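Local coordinates for TgTwinScan_2721 - E2 domain (Toxoplasma gondii, PDB 2F4Z), which probably acts as a ubiquitin-conjugating (E2) enzyme, carrying activated ubiquitin as a thioester and passing it on toward substrate proteins, at residues H93-I98 / K112-I117. Residues are numbered along the deposited sequence; the frame is centred on the assembly and turned at random.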
ATOM      1  N   HIS A  93     -21.696  12.020  -1.812  1.00 28.99           N
ATOM      2  CA  HIS A  93     -21.374  10.712  -2.365  1.00 30.54           C
ATOM      3  C   HIS A  93     -20.855  10.913  -3.752  1.00 27.82           C
ATOM      4  O   HIS A  93     -21.586  11.357  -4.577  1.00 28.22           O
ATOM      5  CB  HIS A  93     -22.654   9.809  -2.397  1.00 32.14           C
ATOM      6  CG  HIS A  93     -23.185   9.530  -1.027  1.00 39.82           C
ATOM      7  ND1 HIS A  93     -22.473   8.781  -0.098  1.00 45.87           N
ATOM      8  CD2 HIS A  93     -24.286  10.005  -0.375  1.00 47.21           C
ATOM      9  CE1 HIS A  93     -23.142   8.765   1.046  1.00 50.64           C
ATOM     10  NE2 HIS A  93     -24.247   9.493   0.906  1.00 49.36           N
ATOM     11  N   PHE A  94     -19.597  10.547  -4.003  1.00 26.72           N
ATOM     12  CA  PHE A  94     -18.907  10.923  -5.260  1.00 25.98           C
ATOM     13  C   PHE A  94     -18.623   9.666  -6.019  1.00 25.43           C
ATOM     14  O   PHE A  94     -18.131   8.683  -5.424  1.00 28.23           O
ATOM     15  CB  PHE A  94     -17.626  11.732  -4.959  1.00 24.60           C
ATOM     16  CG  PHE A  94     -17.905  13.014  -4.217  1.00 25.60           C
ATOM     17  CD1 PHE A  94     -17.884  13.042  -2.820  1.00 24.26           C
ATOM     18  CD2 PHE A  94     -18.302  14.159  -4.914  1.00 23.77           C
ATOM     19  CE1 PHE A  94     -18.172  14.215  -2.125  1.00 23.39           C
ATOM     20  CE2 PHE A  94     -18.616  15.332  -4.210  1.00 24.24           C
ATOM     21  CZ  PHE A  94     -18.539  15.343  -2.810  1.00 22.13           C
ATOM     22  N   THR A  95     -19.000   9.676  -7.280  1.00 24.25           N
ATOM     23  CA  THR A  95     -18.804   8.594  -8.208  1.00 24.99           C
ATOM     24  C   THR A  95     -17.593   8.904  -9.042  1.00 25.67           C
ATOM     25  O   THR A  95     -17.420  10.044  -9.460  1.00 25.17           O
ATOM     26  CB  THR A  95     -20.061   8.485  -9.123  1.00 26.25           C
ATOM     27  OG1 THR A  95     -21.176   8.149  -8.279  1.00 28.98           O
ATOM     28  CG2 THR A  95     -19.913   7.418 -10.251  1.00 25.64           C
ATOM     29  N   LEU A  96     -16.745   7.888  -9.244  1.00 25.00           N
ATOM     30  CA  LEU A  96     -15.582   7.950 -10.099  1.00 26.87           C
ATOM     31  C   LEU A  96     -15.696   6.957 -11.259  1.00 25.92           C
ATOM     32  O   LEU A  96     -16.238   5.876 -11.121  1.00 26.06           O
ATOM     33  CB  LEU A  96     -14.300   7.621  -9.321  1.00 25.79           C
ATOM     34  CG  LEU A  96     -13.707   8.436  -8.164  1.00 31.33           C
ATOM     35  CD1 LEU A  96     -12.628   9.420  -8.602  1.00 34.59           C
ATOM     36  CD2 LEU A  96     -14.642   9.055  -7.162  1.00 31.36           C
ATOM     37  N   ASP A  97     -15.177   7.336 -12.390  1.00 24.63           N
ATOM     38  CA  ASP A  97     -14.989   6.374 -13.459  1.00 25.66           C
ATOM     39  C   ASP A  97     -13.544   5.797 -13.361  1.00 24.34           C
ATOM     40  O   ASP A  97     -12.632   6.528 -13.078  1.00 23.55           O
ATOM     41  CB  ASP A  97     -15.250   7.080 -14.809  1.00 25.36           C
ATOM     42  CG  ASP A  97     -15.019   6.165 -15.978  1.00 31.10           C
ATOM     43  OD1 ASP A  97     -15.484   4.996 -15.972  1.00 33.76           O
ATOM     44  OD2 ASP A  97     -14.305   6.602 -16.894  1.00 43.13           O
ATOM     45  N   ILE A  98     -13.360   4.483 -13.564  1.00 23.98           N
ATOM     46  CA  ILE A  98     -12.088   3.791 -13.356  1.00 22.92           C
ATOM     47  C   ILE A  98     -11.860   2.911 -14.579  1.00 25.22           C
ATOM     48  O   ILE A  98     -12.641   1.968 -14.863  1.00 25.64           O
ATOM     49  CB  ILE A  98     -12.019   2.947 -12.037  1.00 22.17           C
ATOM     50  CG1 ILE A  98     -12.336   3.802 -10.781  1.00 23.89           C
ATOM     51  CG2 ILE A  98     -10.608   2.188 -11.870  1.00 20.97           C
ATOM     52  CD1 ILE A  98     -12.632   2.934  -9.500  1.00 21.72           C
ATOM     53  N   LYS A 112     -11.224   9.374 -12.813  1.00 26.31           N
ATOM     54  CA  LYS A 112     -11.718  10.773 -12.847  1.00 26.60           C
ATOM     55  C   LYS A 112     -13.069  10.837 -12.144  1.00 26.61           C
ATOM     56  O   LYS A 112     -13.751   9.824 -12.058  1.00 24.48           O
ATOM     57  CB  LYS A 112     -11.876  11.275 -14.281  1.00 26.96           C
ATOM     58  CG  LYS A 112     -12.883  10.491 -15.082  1.00 31.13           C
ATOM     59  CD  LYS A 112     -12.993  11.043 -16.456  1.00 39.58           C
ATOM     60  CE  LYS A 112     -13.826  10.056 -17.288  1.00 45.32           C
ATOM     61  NZ  LYS A 112     -14.286  10.629 -18.584  1.00 48.57           N
ATOM     62  N   PHE A 113     -13.431  12.012 -11.609  1.00 26.31           N
ATOM     63  CA  PHE A 113     -14.753  12.187 -11.033  1.00 25.84           C
ATOM     64  C   PHE A 113     -15.806  12.214 -12.117  1.00 26.62           C
ATOM     65  O   PHE A 113     -15.630  12.859 -13.182  1.00 26.60           O
ATOM     66  CB  PHE A 113     -14.821  13.439 -10.157  1.00 24.81           C
ATOM     67  CG  PHE A 113     -14.222  13.238  -8.761  1.00 25.77           C
ATOM     68  CD1 PHE A 113     -12.840  13.091  -8.584  1.00 22.26           C
ATOM     69  CD2 PHE A 113     -15.045  13.245  -7.637  1.00 21.33           C
ATOM     70  CE1 PHE A 113     -12.310  12.893  -7.268  1.00 25.94           C
ATOM     71  CE2 PHE A 113     -14.552  13.096  -6.370  1.00 21.82           C
ATOM     72  CZ  PHE A 113     -13.163  12.940  -6.164  1.00 22.48           C
ATOM     73  N   VAL A 114     -16.871  11.461 -11.893  1.00 25.91           N
ATOM     74  CA  VAL A 114     -18.101  11.621 -12.703  1.00 26.70           C
ATOM     75  C   VAL A 114     -18.974  12.690 -12.022  1.00 27.07           C
ATOM     76  O   VAL A 114     -19.399  13.620 -12.690  1.00 27.56           O
ATOM     77  CB  VAL A 114     -18.845  10.283 -12.833  1.00 27.05           C
ATOM     78  CG1 VAL A 114     -20.272  10.480 -13.412  1.00 28.33           C
ATOM     79  CG2 VAL A 114     -17.979   9.326 -13.661  1.00 27.88           C
ATOM     80  N   THR A 115     -19.199  12.578 -10.703  1.00 26.80           N
ATOM     81  CA  THR A 115     -19.923  13.598  -9.913  1.00 27.03           C
ATOM     82  C   THR A 115     -19.200  14.969  -9.987  1.00 28.28           C
ATOM     83  O   THR A 115     -17.980  15.042  -9.747  1.00 27.74           O
ATOM     84  CB  THR A 115     -19.954  13.214  -8.448  1.00 27.22           C
ATOM     85  OG1 THR A 115     -20.490  11.886  -8.281  1.00 27.45           O
ATOM     86  CG2 THR A 115     -20.754  14.238  -7.609  1.00 25.02           C
ATOM     87  N   LYS A 116     -19.930  16.041 -10.345  1.00 27.77           N
ATOM     88  CA  LYS A 116     -19.389  17.428 -10.278  1.00 27.06           C
ATOM     89  C   LYS A 116     -18.923  17.778  -8.874  1.00 26.91           C
ATOM     90  O   LYS A 116     -19.619  17.558  -7.852  1.00 25.46           O
ATOM     91  CB  LYS A 116     -20.423  18.469 -10.796  1.00 28.61           C
ATOM     92  CG  LYS A 116     -20.710  18.483 -12.306  1.00 29.46           C
ATOM     93  CD  LYS A 116     -19.390  18.791 -13.087  1.00 39.61           C
ATOM     94  CE  LYS A 116     -19.546  19.276 -14.558  1.00 39.80           C
ATOM     95  NZ  LYS A 116     -20.262  18.325 -15.514  1.00 43.65           N
ATOM     96  N   ILE A 117     -17.711  18.331  -8.787  1.00 26.18           N
ATOM     97  CA  ILE A 117     -17.119  18.658  -7.471  1.00 24.91           C
ATOM     98  C   ILE A 117     -16.275  19.952  -7.639  1.00 25.24           C
ATOM     99  O   ILE A 117     -15.708  20.226  -8.739  1.00 26.31           O
ATOM    100  CB  ILE A 117     -16.289  17.458  -6.916  1.00 25.04           C
ATOM    101  CG1 ILE A 117     -15.790  17.728  -5.477  1.00 24.23           C
ATOM    102  CG2 ILE A 117     -15.207  17.046  -7.957  1.00 23.38           C
ATOM    103  CD1 ILE A 117     -15.267  16.497  -4.709  1.00 25.16           C
TER
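With chi1 of -54°, Thr115 sets OG1 beside its own backbone N and CG2 anti to it, turning the hydroxyl to the backbone of Thr95 and the methyl to the ring of Phe94. The contact joins the third and fourth strands of the antiparallel meander of the E2 (UBC) fold and the turn that follows, 110-113 being the outermost strand of the sheet within this chain. Asp97 and Lys112 form its hydrogen-bonded pair, Asp97 N reaching Lys112 O at 2.9 Å. Past Phe113 the chain leaves strand geometry at Val114, yet pairing goes on by other means: Thr95 O takes Val114 N at 2.9 Å and, weakly, Thr115 N, while Thr95 N gives a nearly straight bond (173°) to Thr115 OG1 at 2.8 Å. A side-chain oxygen thus accepts where a strand would offer a carbonyl. Toward helix 144-156, Leu96 and Phe113 run side by side, Leu96 CD1 lying over one face of the Phe113 ring in a CH-pi contact, 4.0 Å from its centroid; Ile151 touches both residues. Phe94 CB meets Phe113 CE2 at 3.6 Å. The Ile117 side chain crosses that of Phe94 at about a right angle and puts CD1 over one ring face, another CH-pi contact, 3.6 Å from Phe94 CE2. On the other side of the sheet, Asp97 OD1 is in a salt bridge with Arg76; the extended Lys112 chain follows Asp97, but NZ stays 4.4 Å from Asp97 OD2, short of a salt bridge.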